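Local atomic coordinates of ribokinase, putative (Burkholderia thailandensis, PDB entry 3B1N), a protein that probably phosphorylates nucleosides, binding the nucleoside analogue mizoribine and ADP as a kinase of the ribokinase (PfkB) family. Residues E45-L59 with Q287-I299. Numbering follows the deposited sequence. Where two conformers were deposited one is given.
Sequences EFGGCAGNIAYALNL and QGPQTYAPTRAEI. With MZR (5-hydroxy-1-(beta-D-ribofuranosyl)-1H-imidazole-4-carboxamide), chain F.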
# COMPACT_ATOMS: atom_id res chain seq x y z
N GLU B 45 -2.59 7.50 13.11
CA GLU B 45 -3.19 6.73 14.19
C GLU B 45 -2.03 6.19 15.02
O GLU B 45 -0.92 5.93 14.52
CB GLU B 45 -3.96 5.54 13.65
CG GLU B 45 -5.14 5.79 12.72
CD GLU B 45 -6.38 6.27 13.40
OE1 GLU B 45 -6.34 6.59 14.62
OE2 GLU B 45 -7.41 6.32 12.68
N PHE B 46 -2.30 5.99 16.29
CA PHE B 46 -1.30 5.37 17.14
C PHE B 46 -1.19 3.88 16.88
O PHE B 46 -2.20 3.16 16.92
CB PHE B 46 -1.68 5.63 18.63
CG PHE B 46 -1.69 7.09 18.99
CD1 PHE B 46 -0.51 7.76 19.20
CD2 PHE B 46 -2.90 7.78 19.05
CE1 PHE B 46 -0.52 9.12 19.55
CE2 PHE B 46 -2.92 9.16 19.37
CZ PHE B 46 -1.74 9.81 19.61
N GLY B 47 0.06 3.42 16.63
CA GLY B 47 0.28 2.07 16.16
C GLY B 47 1.63 1.55 16.57
O GLY B 47 2.17 1.96 17.60
N GLY B 48 2.13 0.61 15.80
CA GLY B 48 3.32 -0.16 16.16
C GLY B 48 2.89 -1.34 17.01
O GLY B 48 1.93 -1.26 17.82
N CYS B 49 3.55 -2.45 16.81
CA CYS B 49 3.14 -3.69 17.47
C CYS B 49 3.20 -3.61 18.99
O CYS B 49 2.29 -4.08 19.67
CB CYS B 49 4.01 -4.83 16.94
SG CYS B 49 3.69 -5.09 15.11
N ALA B 50 4.24 -2.97 19.52
CA ALA B 50 4.30 -2.85 20.99
C ALA B 50 3.22 -1.94 21.50
O ALA B 50 2.65 -2.21 22.56
CB ALA B 50 5.67 -2.37 21.47
N GLY B 51 2.95 -0.85 20.80
CA GLY B 51 1.90 0.07 21.26
C GLY B 51 0.56 -0.70 21.24
O GLY B 51 -0.24 -0.58 22.20
N ASN B 52 0.30 -1.41 20.15
CA ASN B 52 -1.00 -2.10 20.01
C ASN B 52 -1.20 -3.18 21.05
O ASN B 52 -2.27 -3.29 21.65
CB ASN B 52 -1.07 -2.73 18.62
CG ASN B 52 -1.01 -1.68 17.48
OD1 ASN B 52 -1.24 -0.49 17.66
ND2 ASN B 52 -0.77 -2.20 16.28
N ILE B 53 -0.16 -3.98 21.26
CA ILE B 53 -0.29 -5.11 22.18
C ILE B 53 -0.42 -4.57 23.59
O ILE B 53 -1.25 -5.08 24.35
CB ILE B 53 0.92 -6.08 22.04
CG1 ILE B 53 0.90 -6.78 20.68
CG2 ILE B 53 0.93 -7.11 23.23
CD1 ILE B 53 2.24 -7.42 20.34
N ALA B 54 0.39 -3.57 23.93
CA ALA B 54 0.27 -2.98 25.27
C ALA B 54 -1.09 -2.35 25.46
O ALA B 54 -1.64 -2.39 26.57
CB ALA B 54 1.37 -1.96 25.51
N TYR B 55 -1.65 -1.70 24.43
CA TYR B 55 -2.96 -1.05 24.57
C TYR B 55 -4.01 -2.12 24.95
O TYR B 55 -4.84 -1.87 25.84
CB TYR B 55 -3.32 -0.34 23.25
CG TYR B 55 -4.67 0.33 23.28
CD1 TYR B 55 -4.84 1.56 23.92
CD2 TYR B 55 -5.76 -0.29 22.70
CE1 TYR B 55 -6.09 2.16 24.00
CE2 TYR B 55 -7.02 0.33 22.75
CZ TYR B 55 -7.17 1.52 23.40
OH TYR B 55 -8.40 2.16 23.48
N ALA B 56 -3.98 -3.26 24.27
CA ALA B 56 -4.90 -4.36 24.57
C ALA B 56 -4.72 -4.89 25.99
O ALA B 56 -5.71 -5.05 26.71
CB ALA B 56 -4.76 -5.48 23.55
N LEU B 57 -3.47 -5.08 26.39
CA LEU B 57 -3.21 -5.61 27.74
C LEU B 57 -3.71 -4.59 28.77
O LEU B 57 -4.32 -4.98 29.79
CB LEU B 57 -1.75 -5.98 27.86
CG LEU B 57 -1.39 -6.59 29.22
CD1 LEU B 57 -2.26 -7.84 29.43
CD2 LEU B 57 0.07 -6.99 29.11
N ASN B 58 -3.52 -3.29 28.50
CA ASN B 58 -3.96 -2.21 29.38
C ASN B 58 -5.47 -2.13 29.49
O ASN B 58 -6.05 -1.89 30.60
CB ASN B 58 -3.34 -0.88 28.90
CG ASN B 58 -3.48 0.23 29.90
OD1 ASN B 58 -2.98 0.10 31.04
ND2 ASN B 58 -4.16 1.29 29.53
N LEU B 59 -6.19 -2.34 28.38
CA LEU B 59 -7.66 -2.38 28.44
C LEU B 59 -8.12 -3.49 29.38
O LEU B 59 -9.19 -3.35 30.01
CB LEU B 59 -8.24 -2.71 27.06
CG LEU B 59 -8.25 -1.60 26.02
CD1 LEU B 59 -8.74 -2.22 24.70
CD2 LEU B 59 -9.14 -0.41 26.43
N GLN B 287 -11.82 1.97 13.50
CA GLN B 287 -10.75 2.34 12.57
C GLN B 287 -9.51 2.60 13.37
O GLN B 287 -9.56 3.46 14.26
CB GLN B 287 -11.17 3.67 11.90
CG GLN B 287 -10.14 4.25 10.97
CD GLN B 287 -9.78 3.29 9.89
OE1 GLN B 287 -10.66 2.60 9.35
NE2 GLN B 287 -8.48 3.20 9.57
N GLY B 288 -8.40 1.95 13.03
CA GLY B 288 -7.15 2.20 13.74
C GLY B 288 -6.90 0.97 14.61
O GLY B 288 -7.86 0.30 15.03
N PRO B 289 -5.65 0.69 14.94
CA PRO B 289 -5.37 -0.46 15.82
C PRO B 289 -5.76 -0.22 17.28
O PRO B 289 -5.90 -1.23 17.99
CB PRO B 289 -3.86 -0.69 15.67
CG PRO B 289 -3.33 0.56 15.06
CD PRO B 289 -4.42 1.24 14.32
N GLN B 290 -5.93 1.03 17.73
CA GLN B 290 -6.16 1.28 19.16
C GLN B 290 -7.37 2.17 19.46
O GLN B 290 -7.49 2.69 20.56
CB GLN B 290 -4.91 1.91 19.81
CG GLN B 290 -3.61 1.09 19.70
CD GLN B 290 -2.41 1.90 20.22
OE1 GLN B 290 -2.57 2.75 21.14
NE2 GLN B 290 -1.22 1.58 19.74
N THR B 291 -8.31 2.30 18.54
CA THR B 291 -9.41 3.22 18.87
C THR B 291 -10.57 2.54 19.59
O THR B 291 -11.30 3.23 20.33
CB THR B 291 -9.87 4.05 17.69
OG1 THR B 291 -10.57 3.21 16.76
CG2 THR B 291 -8.67 4.66 17.02
N TYR B 292 -10.72 1.22 19.44
CA TYR B 292 -11.64 0.48 20.29
C TYR B 292 -11.32 0.73 21.76
O TYR B 292 -10.16 0.75 22.16
CB TYR B 292 -11.66 -1.02 19.95
CG TYR B 292 -10.47 -1.86 20.42
CD1 TYR B 292 -9.16 -1.55 20.02
CD2 TYR B 292 -10.67 -2.94 21.28
CE1 TYR B 292 -8.10 -2.35 20.47
CE2 TYR B 292 -9.64 -3.74 21.72
CZ TYR B 292 -8.32 -3.40 21.31
OH TYR B 292 -7.30 -4.18 21.79
N ALA B 293 -12.35 1.04 22.54
CA ALA B 293 -12.12 1.36 23.94
C ALA B 293 -13.21 0.74 24.83
O ALA B 293 -13.88 1.49 25.61
CB ALA B 293 -12.04 2.91 24.12
N PRO B 294 -13.39 -0.59 24.78
CA PRO B 294 -14.30 -1.26 25.71
C PRO B 294 -13.87 -1.08 27.17
O PRO B 294 -12.67 -1.09 27.50
CB PRO B 294 -14.22 -2.74 25.28
CG PRO B 294 -12.76 -2.86 24.79
CD PRO B 294 -12.53 -1.55 24.06
N THR B 295 -14.86 -0.93 28.04
CA THR B 295 -14.57 -1.00 29.44
C THR B 295 -14.29 -2.43 29.80
O THR B 295 -14.62 -3.41 29.09
CB THR B 295 -15.74 -0.51 30.32
OG1 THR B 295 -16.84 -1.39 30.16
CG2 THR B 295 -16.12 0.93 29.94
N ARG B 296 -13.64 -2.59 30.94
CA ARG B 296 -13.36 -3.93 31.35
C ARG B 296 -14.64 -4.75 31.61
O ARG B 296 -14.72 -5.91 31.27
CB ARG B 296 -12.46 -3.88 32.60
CG ARG B 296 -12.07 -5.23 33.01
CD ARG B 296 -10.99 -5.67 32.09
NE ARG B 296 -10.37 -6.94 32.48
CZ ARG B 296 -10.97 -8.11 32.32
NH1 ARG B 296 -12.18 -8.14 31.80
NH2 ARG B 296 -10.34 -9.21 32.67
N ALA B 297 -15.66 -4.08 32.17
CA ALA B 297 -16.98 -4.75 32.35
C ALA B 297 -17.58 -5.18 31.02
O ALA B 297 -18.10 -6.30 30.93
CB ALA B 297 -17.96 -3.84 33.12
N GLU B 298 -17.49 -4.32 29.99
CA GLU B 298 -17.95 -4.68 28.62
C GLU B 298 -17.22 -5.90 28.03
O GLU B 298 -17.82 -6.78 27.43
CB GLU B 298 -17.80 -3.49 27.66
CG GLU B 298 -18.91 -2.40 27.83
CD GLU B 298 -18.55 -1.06 27.17
OE1 GLU B 298 -17.42 -0.90 26.64
OE2 GLU B 298 -19.40 -0.12 27.17
N ILE B 299 -15.91 -5.98 28.25
CA ILE B 299 -15.17 -7.14 27.82
C ILE B 299 -15.70 -8.42 28.46
O ILE B 299 -15.96 -9.41 27.75
CB ILE B 299 -13.64 -6.97 28.09
CG1 ILE B 299 -13.10 -5.84 27.23
CG2 ILE B 299 -12.91 -8.30 27.74
CD1 ILE B 299 -11.67 -5.36 27.58
N1 MZR F . 8.23 -3.81 11.65
O3 MZR F . 6.02 -2.98 13.13
C4 MZR F . 5.46 -3.02 11.84
C5 MZR F . 6.14 -3.39 10.62
C6 MZR F . 7.55 -3.78 10.52
O6 MZR F . 7.97 -4.02 9.36
N7 MZR F . 5.18 -3.27 9.67
C8 MZR F . 4.03 -2.87 10.26
N9 MZR F . 4.19 -2.71 11.61
C1' MZR F . 3.15 -2.33 12.58
C2' MZR F . 2.26 -1.14 12.24
O2' MZR F . 2.87 -0.01 12.85
C3' MZR F . 0.89 -1.58 12.82
O3' MZR F . 0.34 -0.76 13.85
C4' MZR F . 1.11 -2.99 13.31
O4' MZR F . 2.24 -3.43 12.57
C5' MZR F . -0.08 -3.86 13.02
O5' MZR F . 0.23 -5.17 13.57
O HOH W 1 -9.96 6.78 13.65
O HOH W 2 -7.19 5.50 10.15
O HOH W 3 -4.90 3.46 16.68
O HOH W 4 -0.46 2.41 23.19
O HOH W 5 -4.88 -3.51 20.71
O HOH W 6 -10.94 -1.02 29.58
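Asn52 and Gln290 join their amides beside the nucleoside pocket of this ribokinase-fold enzyme, where strand 45-47 and the helix that follows it meet the chain leading into helix 296-307. Gln290 NE2 gives a nearly straight bond to Asn52 OD1 (2.9 Å, 172°), placed on a lone pair in the carbonyl plane, although the two amide planes stand almost perpendicular. With OD1 so engaged, Asn52 is turned to offer ND2 to mizoribine O3' (3.0 Å) and to Asp253; Gln290 thus acts from the second shell, helping to hold the amide of Asn52 in this rotation. An amide suits both places, since each donates and accepts: Gln290 NE2 also bonds Tyr78 OH, while its OE1 accepts from Arg81 NH2 and from a water that also donates to Gly51 O. Another water accepts from Gln290 N and donates to Phe46 O. Gly48, the helix N-cap, has a positive phi that glycine adopts easily, and Gly47, lacking a side chain, fits beside O3'; Gly48 N donates to O3' too, with a weak bond to O2'.

Farther along the helix, Tyr55 lies with one face under Gln290 CB, 3.8 Å from the ring centroid, and turns its edge to the face of Tyr292 in an offset edge-to-face pair. Tyr55 OH donates to Tyr292 O (2.6 Å), tilted 28° from the carbonyl plane, a reach given by a chi1 of 178° that swings the ring away from the backbone N. The hydroxyl of Tyr292 in turn shares a water with Asn52 O. Leu59 CD1 packs over a Tyr292 face and touches Pro294.

At the opposite end, OE2 of the buried Glu45 is met by solvent: two waters donate to it, and one of them accepts from Gln287 NE2 at 2.7 Å.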